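P450 epoxidase (PDB 1Q5D) is a bacterial haem protein of the cytochrome P450 family, holding an iron protoporphyrin. Local coordinates at residues D257-L268 and H400-L409; F386-V396 and S408-S416. All coordinates share one frame; numbering follows the deposited sequence.

Overall arrangement
Followed from the N terminus, the first of the segments the chain reaches is on helix 257-272, whose first three turns form one side of contact 1. It then runs through helix 368-385 to residues 386-396, the first side of contact 2, and comes back through 400-409 and 408-416, which overlap at S408 and L409. Contact 1 thus closes a loop of 131 residues and contact 2 one of only 11, and the two cross, since their segments alternate. Their centres are about 16 Å apart, and both use strand 406-412, so this strand joins the buried, haem-side helix to the antiparallel sheet at the C-terminal end of the model; P395 packing on L268 bridges them directly.

Contact 1: residues D257-L268 and H400-L409; sequences DTTIYLIAFAVL and HPAFRNIESL. With HEM (protoporphyrin IX containing Fe), chain B.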
loop_
_atom_site.group_PDB
_atom_site.type_symbol
_atom_site.label_atom_id
_atom_site.label_comp_id
_atom_site.label_asym_id
_atom_site.label_seq_id
_atom_site.Cartn_x
_atom_site.Cartn_y
_atom_site.Cartn_z
ATOM N N ASP A 257 -5.974 -2.044 0.283
ATOM C CA ASP A 257 -5.326 -3.302 0.589
ATOM C C ASP A 257 -4.022 -3.115 1.379
ATOM O O ASP A 257 -3.707 -3.900 2.253
ATOM C CB ASP A 257 -5.089 -4.101 -0.700
ATOM C CG ASP A 257 -6.389 -4.708 -1.247
ATOM O OD1 ASP A 257 -7.456 -4.498 -0.629
ATOM O OD2 ASP A 257 -6.449 -5.405 -2.274
ATOM N N THR A 258 -3.273 -2.075 1.056
ATOM C CA THR A 258 -2.039 -1.788 1.775
ATOM C C THR A 258 -2.333 -1.752 3.270
ATOM O O THR A 258 -1.679 -2.426 4.065
ATOM C CB THR A 258 -1.457 -0.437 1.306
ATOM O OG1 THR A 258 -2.463 0.580 1.411
ATOM C CG2 THR A 258 -1.164 -0.467 -0.183
ATOM N N THR A 259 -3.345 -0.985 3.662
ATOM C CA THR A 259 -3.621 -0.831 5.089
ATOM C C THR A 259 -4.143 -2.108 5.743
ATOM O O THR A 259 -3.868 -2.374 6.906
ATOM C CB THR A 259 -4.610 0.315 5.325
ATOM O OG1 THR A 259 -4.207 1.474 4.571
ATOM C CG2 THR A 259 -4.548 0.755 6.780
ATOM N N ILE A 260 -4.925 -2.884 4.999
ATOM C CA ILE A 260 -5.397 -4.160 5.499
ATOM C C ILE A 260 -4.195 -5.017 5.905
ATOM O O ILE A 260 -4.172 -5.634 6.986
ATOM C CB ILE A 260 -6.242 -4.882 4.393
ATOM C CG1 ILE A 260 -7.493 -4.060 4.031
ATOM C CG2 ILE A 260 -6.622 -6.307 4.832
ATOM C CD1 ILE A 260 -8.373 -4.706 2.936
ATOM N N TYR A 261 -3.195 -5.078 5.033
ATOM C CA TYR A 261 -2.041 -5.931 5.320
ATOM C C TYR A 261 -1.163 -5.376 6.439
ATOM O O TYR A 261 -0.616 -6.126 7.226
ATOM C CB TYR A 261 -1.262 -6.248 4.046
ATOM C CG TYR A 261 -2.163 -6.998 3.084
ATOM C CD1 TYR A 261 -2.907 -8.075 3.526
ATOM C CD2 TYR A 261 -2.317 -6.590 1.765
ATOM C CE1 TYR A 261 -3.758 -8.757 2.674
ATOM C CE2 TYR A 261 -3.175 -7.262 0.908
ATOM C CZ TYR A 261 -3.892 -8.344 1.386
ATOM O OH TYR A 261 -4.740 -9.032 0.562
ATOM N N LEU A 262 -1.063 -4.062 6.530
ATOM C CA LEU A 262 -0.338 -3.463 7.660
ATOM C C LEU A 262 -0.925 -3.916 9.002
ATOM O O LEU A 262 -0.197 -4.375 9.921
ATOM C CB LEU A 262 -0.352 -1.934 7.544
ATOM C CG LEU A 262 0.149 -1.153 8.770
ATOM C CD1 LEU A 262 1.574 -1.617 9.126
ATOM C CD2 LEU A 262 0.131 0.350 8.488
ATOM N N ILE A 263 -2.242 -3.782 9.116
ATOM C CA ILE A 263 -2.949 -4.183 10.310
ATOM C C ILE A 263 -2.755 -5.674 10.561
ATOM O O ILE A 263 -2.429 -6.088 11.677
ATOM C CB ILE A 263 -4.460 -3.827 10.194
ATOM C CG1 ILE A 263 -4.642 -2.303 10.156
ATOM C CG2 ILE A 263 -5.234 -4.431 11.358
ATOM C CD1 ILE A 263 -6.027 -1.829 9.759
ATOM N N ALA A 264 -2.958 -6.491 9.531
ATOM C CA ALA A 264 -2.809 -7.938 9.695
ATOM C C ALA A 264 -1.377 -8.338 10.038
ATOM O O ALA A 264 -1.146 -9.138 10.957
ATOM C CB ALA A 264 -3.304 -8.686 8.440
ATOM N N PHE A 265 -0.415 -7.779 9.308
ATOM C CA PHE A 265 0.990 -8.087 9.548
ATOM C C PHE A 265 1.398 -7.601 10.963
ATOM O O PHE A 265 2.216 -8.225 11.636
ATOM C CB PHE A 265 1.869 -7.392 8.511
ATOM C CG PHE A 265 2.133 -8.202 7.251
ATOM C CD1 PHE A 265 1.093 -8.687 6.471
ATOM C CD2 PHE A 265 3.424 -8.435 6.837
ATOM C CE1 PHE A 265 1.355 -9.415 5.292
ATOM C CE2 PHE A 265 3.695 -9.165 5.664
ATOM C CZ PHE A 265 2.648 -9.647 4.898
ATOM N N ALA A 266 0.830 -6.487 11.405
ATOM C CA ALA A 266 1.171 -5.960 12.733
ATOM C C ALA A 266 0.733 -6.928 13.821
ATOM O O ALA A 266 1.522 -7.250 14.719
ATOM C CB ALA A 266 0.568 -4.560 12.950
ATOM N N VAL A 267 -0.508 -7.398 13.733
ATOM C CA VAL A 267 -1.041 -8.364 14.689
ATOM C C VAL A 267 -0.240 -9.660 14.644
ATOM O O VAL A 267 0.125 -10.203 15.684
ATOM C CB VAL A 267 -2.545 -8.667 14.429
ATOM C CG1 VAL A 267 -2.984 -9.912 15.196
ATOM C CG2 VAL A 267 -3.434 -7.449 14.805
ATOM N N LEU A 268 0.041 -10.146 13.433
ATOM C CA LEU A 268 0.839 -11.358 13.257
ATOM C C LEU A 268 2.200 -11.231 13.940
ATOM O O LEU A 268 2.624 -12.121 14.690
ATOM C CB LEU A 268 1.036 -11.664 11.764
ATOM C CG LEU A 268 1.961 -12.846 11.458
ATOM C CD1 LEU A 268 1.582 -14.071 12.306
ATOM C CD2 LEU A 268 1.914 -13.197 9.970
ATOM N N HIS A 400 -1.313 -12.489 -4.698
ATOM C CA HIS A 400 -1.516 -11.123 -5.195
ATOM C C HIS A 400 -0.235 -10.635 -5.886
ATOM O O HIS A 400 0.866 -10.834 -5.368
ATOM C CB HIS A 400 -1.886 -10.195 -4.021
ATOM C CG HIS A 400 -2.351 -8.838 -4.440
ATOM N ND1 HIS A 400 -1.524 -7.930 -5.059
ATOM C CD2 HIS A 400 -3.558 -8.231 -4.323
ATOM C CE1 HIS A 400 -2.197 -6.820 -5.306
ATOM N NE2 HIS A 400 -3.436 -6.981 -4.878
ATOM N N PRO A 401 -0.364 -10.022 -7.057
ATOM C CA PRO A 401 0.810 -9.614 -7.838
ATOM C C PRO A 401 1.687 -8.574 -7.148
ATOM O O PRO A 401 2.878 -8.475 -7.477
ATOM C CB PRO A 401 0.204 -9.010 -9.109
ATOM C CG PRO A 401 -1.194 -8.662 -8.747
ATOM C CD PRO A 401 -1.626 -9.706 -7.751
ATOM N N ALA A 402 1.119 -7.817 -6.210
ATOM C CA ALA A 402 1.889 -6.762 -5.541
ATOM C C ALA A 402 2.192 -7.030 -4.068
ATOM O O ALA A 402 3.159 -6.504 -3.524
ATOM C CB ALA A 402 1.166 -5.400 -5.689
ATOM N N PHE A 403 1.355 -7.816 -3.405
ATOM C CA PHE A 403 1.460 -7.963 -1.971
ATOM C C PHE A 403 1.703 -9.393 -1.560
ATOM O O PHE A 403 1.231 -10.337 -2.214
ATOM C CB PHE A 403 0.159 -7.504 -1.294
ATOM C CG PHE A 403 -0.174 -6.062 -1.533
ATOM C CD1 PHE A 403 -1.348 -5.708 -2.187
ATOM C CD2 PHE A 403 0.664 -5.060 -1.064
ATOM C CE1 PHE A 403 -1.664 -4.376 -2.396
ATOM C CE2 PHE A 403 0.358 -3.724 -1.259
ATOM C CZ PHE A 403 -0.808 -3.377 -1.933
ATOM N N ARG A 404 2.404 -9.545 -0.447
ATOM C CA ARG A 404 2.436 -10.808 0.253
ATOM C C ARG A 404 1.115 -10.880 1.030
ATOM O O ARG A 404 1.090 -10.698 2.253
ATOM C CB ARG A 404 3.645 -10.868 1.204
ATOM C CG ARG A 404 5.009 -10.541 0.556
ATOM C CD ARG A 404 6.168 -10.329 1.571
ATOM N NE ARG A 404 6.135 -11.372 2.595
ATOM C CZ ARG A 404 6.500 -11.197 3.858
ATOM N NH1 ARG A 404 6.958 -10.021 4.268
ATOM N NH2 ARG A 404 6.413 -12.204 4.713
ATOM N N ASN A 405 0.017 -11.136 0.309
ATOM C CA ASN A 405 -1.319 -10.978 0.870
ATOM C C ASN A 405 -1.704 -12.103 1.827
ATOM O O ASN A 405 -1.669 -13.285 1.463
ATOM C CB ASN A 405 -2.373 -10.844 -0.255
ATOM C CG ASN A 405 -2.388 -12.048 -1.211
ATOM O OD1 ASN A 405 -1.339 -12.524 -1.652
ATOM N ND2 ASN A 405 -3.604 -12.532 -1.546
ATOM N N ILE A 406 -2.053 -11.740 3.057
ATOM C CA ILE A 406 -2.580 -12.713 4.004
ATOM C C ILE A 406 -4.073 -12.870 3.768
ATOM O O ILE A 406 -4.830 -11.891 3.830
ATOM C CB ILE A 406 -2.341 -12.270 5.462
ATOM C CG1 ILE A 406 -0.849 -12.136 5.747
ATOM C CG2 ILE A 406 -2.943 -13.299 6.412
ATOM C CD1 ILE A 406 -0.522 -11.555 7.151
ATOM N N GLU A 407 -4.495 -14.097 3.486
ATOM C CA GLU A 407 -5.890 -14.379 3.212
ATOM C C GLU A 407 -6.691 -14.618 4.490
ATOM O O GLU A 407 -7.872 -14.277 4.560
ATOM C CB GLU A 407 -6.008 -15.577 2.258
ATOM C CG GLU A 407 -5.433 -15.281 0.884
ATOM C CD GLU A 407 -5.488 -16.472 -0.061
ATOM O OE1 GLU A 407 -5.494 -16.241 -1.279
ATOM O OE2 GLU A 407 -5.521 -17.625 0.400
ATOM N N SER A 408 -6.046 -15.208 5.489
ATOM C CA SER A 408 -6.678 -15.463 6.779
ATOM C C SER A 408 -5.636 -15.458 7.897
ATOM O O SER A 408 -4.513 -15.928 7.727
ATOM C CB SER A 408 -7.463 -16.786 6.759
ATOM O OG SER A 408 -6.600 -17.886 6.546
ATOM N N LEU A 409 -6.021 -14.888 9.035
ATOM C CA LEU A 409 -5.195 -14.839 10.225
ATOM C C LEU A 409 -6.103 -15.193 11.393
ATOM O O LEU A 409 -6.754 -14.327 11.987
ATOM C CB LEU A 409 -4.609 -13.429 10.398
ATOM C CG LEU A 409 -3.694 -13.192 11.602
ATOM C CD1 LEU A 409 -2.662 -14.291 11.716
ATOM C CD2 LEU A 409 -3.020 -11.808 11.532
HETATM C CHA HEM B . 2.374 5.943 -2.922
HETATM C CHB HEM B . 3.170 2.537 0.394
HETATM C CHC HEM B . -1.084 3.597 2.496
HETATM C CHD HEM B . -2.117 6.560 -1.144
HETATM C C1A HEM B . 2.993 4.994 -2.153
HETATM C C2A HEM B . 4.346 4.517 -2.323
HETATM C C3A HEM B . 4.562 3.561 -1.420
HETATM C C4A HEM B . 3.355 3.411 -0.641
HETATM C CMA HEM B . 5.881 2.763 -1.231
HETATM C CAA HEM B . 5.348 5.038 -3.381
HETATM C CBA HEM B . 5.380 4.109 -4.598
HETATM C CGA HEM B . 6.445 4.593 -5.568
HETATM O O1A HEM B . 6.544 4.035 -6.705
HETATM O O2A HEM B . 7.187 5.555 -5.219
HETATM C C1B HEM B . 2.086 2.556 1.223
HETATM C C2B HEM B . 1.955 1.706 2.380
HETATM C C3B HEM B . 0.791 1.976 2.948
HETATM C C4B HEM B . 0.129 3.015 2.186
HETATM C CMB HEM B . 2.960 0.630 2.874
HETATM C CAB HEM B . 0.327 1.257 4.226
HETATM C CBB HEM B . -0.953 1.215 4.584
HETATM C C1C HEM B . -1.729 4.520 1.729
HETATM C C2C HEM B . -2.994 5.155 2.028
HETATM C C3C HEM B . -3.269 5.972 1.007
HETATM C C4C HEM B . -2.180 5.885 0.052
HETATM C CMC HEM B . -3.816 4.884 3.316
HETATM C CAC HEM B . -4.475 6.897 0.766
HETATM C CBC HEM B . -5.325 7.183 1.749
HETATM C C1D HEM B . -1.032 6.609 -1.983
HETATM C C2D HEM B . -1.036 7.303 -3.237
HETATM C C3D HEM B . 0.356 7.122 -3.795
HETATM C C4D HEM B . 1.055 6.318 -2.830
HETATM C CMD HEM B . -2.205 8.083 -3.859
HETATM C CAD HEM B . 0.916 7.697 -5.107
HETATM C CBD HEM B . 1.809 8.871 -4.687
HETATM C CGD HEM B . 2.453 9.508 -5.893
HETATM O O1D HEM B . 2.747 8.767 -6.865
HETATM O O2D HEM B . 2.666 10.758 -5.895
HETATM N NA HEM B . 2.406 4.304 -1.115
HETATM N NB HEM B . 0.954 3.366 1.111
HETATM N NC HEM B . -1.276 4.982 0.519
HETATM N ND HEM B . 0.209 6.030 -1.774
HETATM FE FE HEM B . 0.644 4.769 -0.209
HETATM O O HOH W 1 -5.545 -5.506 -4.657
HETATM O O HOH W 2 -6.584 -10.981 1.959
HETATM O O HOH W 3 -0.149 3.114 -1.433
#
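OD2 of D257 and NE2 of H400 are 4.3 Å apart and share water 1, which lies 2.6 Å from OD2 of D257, to which it donates; S177 OG holds the same carboxylate oxygen. The imidazole is fixed from its other nitrogen: A402 N donates to ND1 of H400 in the ring plane, at 2.9 Å and 163°. A second water joins OH of Y261 to the carbonyl O of I406. No direct hydrogen bond crosses the contact; the rest is packing. N405 brings its CA over one face of the Y261 ring, a CH-pi contact 4.0 Å from the centroid, while the F403 ring meets Y261 obliquely, planes 52° apart. With chi1 at 53°, CG2 of T258 stands beside the backbone N and meets F403 CZ at 3.4 Å, while OG1 bonds to A254 O. Farther along, CE2 of F265 lies over one face of the R404 guanidinium, whose NH1 forms a salt bridge with D298. I406 CD1 reaches CD1 of F265 at 3.4 Å, and L409 CD2 packs against A264 and L268. T258 and T259 touch the haem, and T258, A402 and F403 line the pocket of EPB. Because ND1 accepts from A402 N, the H400 ring is probably neutral with its proton on NE2, toward the water it shares with D257.

Contact 2: residues F386-V396 and S408-S416; sequences FPEMKLKETPV and SLNVILKPS
K390 and I412 form an antiparallel hydrogen-bonded pair in which both backbone groups of each residue are used: K390 N donates to I412 O at 3.1 Å, and I412 N returns a bond to K390 O at 2.9 Å and 167°. K392 N continues the ladder onto N410 O. After a register shift of two residues, V396 N reaches S408 O at 3.1 Å and V396 O probably accepts from E407 N; E407 and S408 both face V396, a classic beta bulge. Waters serve the ends and the break: water 4 accepts from E388 N and donates to L413 O, and water 5 takes the N-H of N410 while donating to OE2 of E393. M389 N is satisfied within its own type I turn, by F386 O. CD1 of L413 sits over the centre of the F386 ring, 4.1 Å from its centroid and 8° off the normal. With chi1 -178° carrying its CG to 3.9 Å from V411 CB, the M389 chain continues beside L413. On the other side of strand 410-412, strand 143-144 pairs through F143 and V411, while M389 packs on helices 257-272 and 368-385 through L271, I382 and F383.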
loop_
_atom_site.group_PDB
_atom_site.type_symbol
_atom_site.label_atom_id
_atom_site.label_comp_id
_atom_site.label_asym_id
_atom_site.label_seq_id
_atom_site.Cartn_x
_atom_site.Cartn_y
_atom_site.Cartn_z
ATOM N N PHE A 386 -8.154 -7.579 24.155
ATOM C CA PHE A 386 -7.892 -9.012 24.231
ATOM C C PHE A 386 -6.390 -9.283 24.360
ATOM O O PHE A 386 -5.766 -9.847 23.456
ATOM C CB PHE A 386 -8.483 -9.728 23.008
ATOM C CG PHE A 386 -9.926 -9.396 22.747
ATOM C CD1 PHE A 386 -10.271 -8.332 21.921
ATOM C CD2 PHE A 386 -10.942 -10.146 23.327
ATOM C CE1 PHE A 386 -11.602 -8.018 21.681
ATOM C CE2 PHE A 386 -12.267 -9.845 23.090
ATOM C CZ PHE A 386 -12.602 -8.776 22.268
ATOM N N PRO A 387 -5.816 -8.893 25.498
ATOM C CA PRO A 387 -4.361 -8.960 25.709
ATOM C C PRO A 387 -3.771 -10.373 25.661
ATOM O O PRO A 387 -2.566 -10.527 25.464
ATOM C CB PRO A 387 -4.183 -8.364 27.115
ATOM C CG PRO A 387 -5.501 -8.579 27.779
ATOM C CD PRO A 387 -6.528 -8.376 26.682
ATOM N N GLU A 388 -4.612 -11.384 25.849
ATOM C CA GLU A 388 -4.169 -12.776 25.839
ATOM C C GLU A 388 -4.368 -13.457 24.479
ATOM O O GLU A 388 -4.208 -14.672 24.367
ATOM C CB GLU A 388 -4.895 -13.570 26.930
ATOM C CG GLU A 388 -4.919 -12.886 28.296
ATOM C CD GLU A 388 -3.528 -12.554 28.816
ATOM O OE1 GLU A 388 -2.605 -13.384 28.645
ATOM O OE2 GLU A 388 -3.354 -11.458 29.392
ATOM N N MET A 389 -4.718 -12.678 23.455
ATOM C CA MET A 389 -4.931 -13.209 22.104
ATOM C C MET A 389 -3.787 -14.117 21.647
ATOM O O MET A 389 -2.621 -13.805 21.866
ATOM C CB MET A 389 -5.100 -12.057 21.108
ATOM C CG MET A 389 -5.368 -12.477 19.667
ATOM S SD MET A 389 -5.409 -11.040 18.530
ATOM C CE MET A 389 -5.720 -9.724 19.687
ATOM N N LYS A 390 -4.125 -15.234 21.007
ATOM C CA LYS A 390 -3.122 -16.174 20.512
ATOM C C LYS A 390 -3.443 -16.617 19.097
ATOM O O LYS A 390 -4.608 -16.719 18.726
ATOM C CB LYS A 390 -3.068 -17.425 21.397
ATOM C CG LYS A 390 -2.411 -17.237 22.755
ATOM C CD LYS A 390 -1.667 -18.502 23.199
ATOM C CE LYS A 390 -2.576 -19.734 23.224
ATOM N NZ LYS A 390 -1.934 -20.877 23.960
ATOM N N LEU A 391 -2.400 -16.898 18.322
ATOM C CA LEU A 391 -2.530 -17.507 16.999
ATOM C C LEU A 391 -3.155 -18.900 17.081
ATOM O O LEU A 391 -2.637 -19.775 17.779
ATOM C CB LEU A 391 -1.143 -17.641 16.362
ATOM C CG LEU A 391 -0.885 -17.026 14.990
ATOM C CD1 LEU A 391 0.364 -17.641 14.362
ATOM C CD2 LEU A 391 -2.102 -17.177 14.079
ATOM N N LYS A 392 -4.253 -19.119 16.360
ATOM C CA LYS A 392 -4.878 -20.439 16.343
ATOM C C LYS A 392 -4.084 -21.407 15.477
ATOM O O LYS A 392 -3.944 -22.584 15.813
ATOM C CB LYS A 392 -6.327 -20.372 15.850
ATOM C CG LYS A 392 -7.153 -21.593 16.240
ATOM C CD LYS A 392 -8.320 -21.805 15.296
ATOM C CE LYS A 392 -9.276 -22.857 15.844
ATOM N NZ LYS A 392 -10.644 -22.700 15.267
ATOM N N GLU A 393 -3.566 -20.898 14.363
ATOM C CA GLU A 393 -2.806 -21.710 13.425
ATOM C C GLU A 393 -2.196 -20.824 12.345
ATOM O O GLU A 393 -2.552 -19.649 12.228
ATOM C CB GLU A 393 -3.690 -22.800 12.813
ATOM C CG GLU A 393 -4.166 -22.517 11.400
ATOM C CD GLU A 393 -5.451 -21.720 11.366
ATOM O OE1 GLU A 393 -6.473 -22.203 11.899
ATOM O OE2 GLU A 393 -5.432 -20.607 10.800
ATOM N N THR A 394 -1.277 -21.391 11.570
ATOM C CA THR A 394 -0.520 -20.635 10.575
ATOM C C THR A 394 -1.416 -19.828 9.639
ATOM O O THR A 394 -2.392 -20.348 9.086
ATOM C CB THR A 394 0.381 -21.579 9.749
ATOM O OG1 THR A 394 0.733 -22.723 10.539
ATOM C CG2 THR A 394 1.725 -20.923 9.473
ATOM N N PRO A 395 -1.085 -18.554 9.462
ATOM C CA PRO A 395 -1.812 -17.709 8.513
ATOM C C PRO A 395 -1.703 -18.262 7.098
ATOM O O PRO A 395 -0.705 -18.880 6.741
ATOM C CB PRO A 395 -1.089 -16.360 8.605
ATOM C CG PRO A 395 0.232 -16.661 9.234
ATOM C CD PRO A 395 -0.002 -17.828 10.150
ATOM N N VAL A 396 -2.737 -18.044 6.304
ATOM C CA VAL A 396 -2.714 -18.453 4.900
ATOM C C VAL A 396 -2.368 -17.257 3.995
ATOM O O VAL A 396 -2.951 -16.174 4.136
ATOM C CB VAL A 396 -4.080 -19.080 4.502
ATOM C CG1 VAL A 396 -4.144 -19.405 2.999
ATOM C CG2 VAL A 396 -4.360 -20.328 5.363
ATOM N N SER A 408 -6.046 -15.208 5.489
ATOM C CA SER A 408 -6.678 -15.463 6.779
ATOM C C SER A 408 -5.636 -15.458 7.897
ATOM O O SER A 408 -4.513 -15.928 7.727
ATOM C CB SER A 408 -7.463 -16.786 6.759
ATOM O OG SER A 408 -6.600 -17.886 6.546
ATOM N N LEU A 409 -6.021 -14.888 9.035
ATOM C CA LEU A 409 -5.195 -14.839 10.225
ATOM C C LEU A 409 -6.103 -15.193 11.393
ATOM O O LEU A 409 -6.754 -14.327 11.987
ATOM C CB LEU A 409 -4.609 -13.429 10.398
ATOM C CG LEU A 409 -3.694 -13.192 11.602
ATOM C CD1 LEU A 409 -2.662 -14.291 11.716
ATOM C CD2 LEU A 409 -3.020 -11.808 11.532
ATOM N N ASN A 410 -6.178 -16.481 11.696
ATOM C CA ASN A 410 -7.140 -16.977 12.666
ATOM C C ASN A 410 -6.569 -16.977 14.072
ATOM O O ASN A 410 -5.478 -17.496 14.315
ATOM C CB ASN A 410 -7.637 -18.369 12.274
ATOM C CG ASN A 410 -8.711 -18.319 11.198
ATOM O OD1 ASN A 410 -8.479 -18.716 10.056
ATOM N ND2 ASN A 410 -9.888 -17.814 11.555
ATOM N N VAL A 411 -7.311 -16.376 14.995
ATOM C CA VAL A 411 -6.852 -16.243 16.364
ATOM C C VAL A 411 -7.935 -16.668 17.342
ATOM O O VAL A 411 -9.108 -16.810 16.975
ATOM C CB VAL A 411 -6.447 -14.784 16.697
ATOM C CG1 VAL A 411 -5.365 -14.288 15.754
ATOM C CG2 VAL A 411 -7.667 -13.856 16.662
ATOM N N ILE A 412 -7.516 -16.874 18.585
ATOM C CA ILE A 412 -8.430 -17.058 19.695
ATOM C C ILE A 412 -8.247 -15.860 20.606
ATOM O O ILE A 412 -7.170 -15.661 21.171
ATOM C CB ILE A 412 -8.102 -18.353 20.454
ATOM C CG1 ILE A 412 -8.173 -19.558 19.512
ATOM C CG2 ILE A 412 -9.044 -18.519 21.646
ATOM C CD1 ILE A 412 -7.167 -20.648 19.833
ATOM N N LEU A 413 -9.292 -15.053 20.733
ATOM C CA LEU A 413 -9.173 -13.789 21.450
ATOM C C LEU A 413 -8.961 -13.979 22.951
ATOM O O LEU A 413 -8.024 -13.426 23.522
ATOM C CB LEU A 413 -10.371 -12.883 21.159
ATOM C CG LEU A 413 -10.461 -12.405 19.705
ATOM C CD1 LEU A 413 -11.818 -11.792 19.425
ATOM C CD2 LEU A 413 -9.334 -11.425 19.373
ATOM N N LYS A 414 -9.821 -14.768 23.589
ATOM C CA LYS A 414 -9.659 -15.057 25.015
ATOM C C LYS A 414 -9.508 -16.557 25.257
ATOM O O LYS A 414 -10.489 -17.252 25.512
ATOM C CB LYS A 414 -10.832 -14.500 25.834
ATOM C CG LYS A 414 -11.793 -13.598 25.064
ATOM C CD LYS A 414 -12.950 -13.132 25.943
ATOM C CE LYS A 414 -12.550 -11.930 26.813
ATOM N NZ LYS A 414 -13.435 -11.809 28.017
ATOM N N PRO A 415 -8.276 -17.054 25.170
ATOM C CA PRO A 415 -8.005 -18.490 25.304
ATOM C C PRO A 415 -8.158 -18.972 26.740
ATOM O O PRO A 415 -7.868 -18.216 27.670
ATOM C CB PRO A 415 -6.537 -18.622 24.867
ATOM C CG PRO A 415 -6.171 -17.290 24.274
ATOM C CD PRO A 415 -7.048 -16.276 24.941
ATOM N N SER A 416 -8.609 -20.214 26.902
ATOM C CA SER A 416 -8.719 -20.856 28.213
ATOM C C SER A 416 -9.314 -22.258 28.103
ATOM O O SER A 416 -9.564 -22.772 27.011
ATOM C CB SER A 416 -9.556 -20.011 29.179
ATOM O OG SER A 416 -9.140 -20.227 30.519
HETATM O O HOH W 4 -7.678 -11.840 25.873
HETATM O O HOH W 5 -4.460 -18.098 10.726
#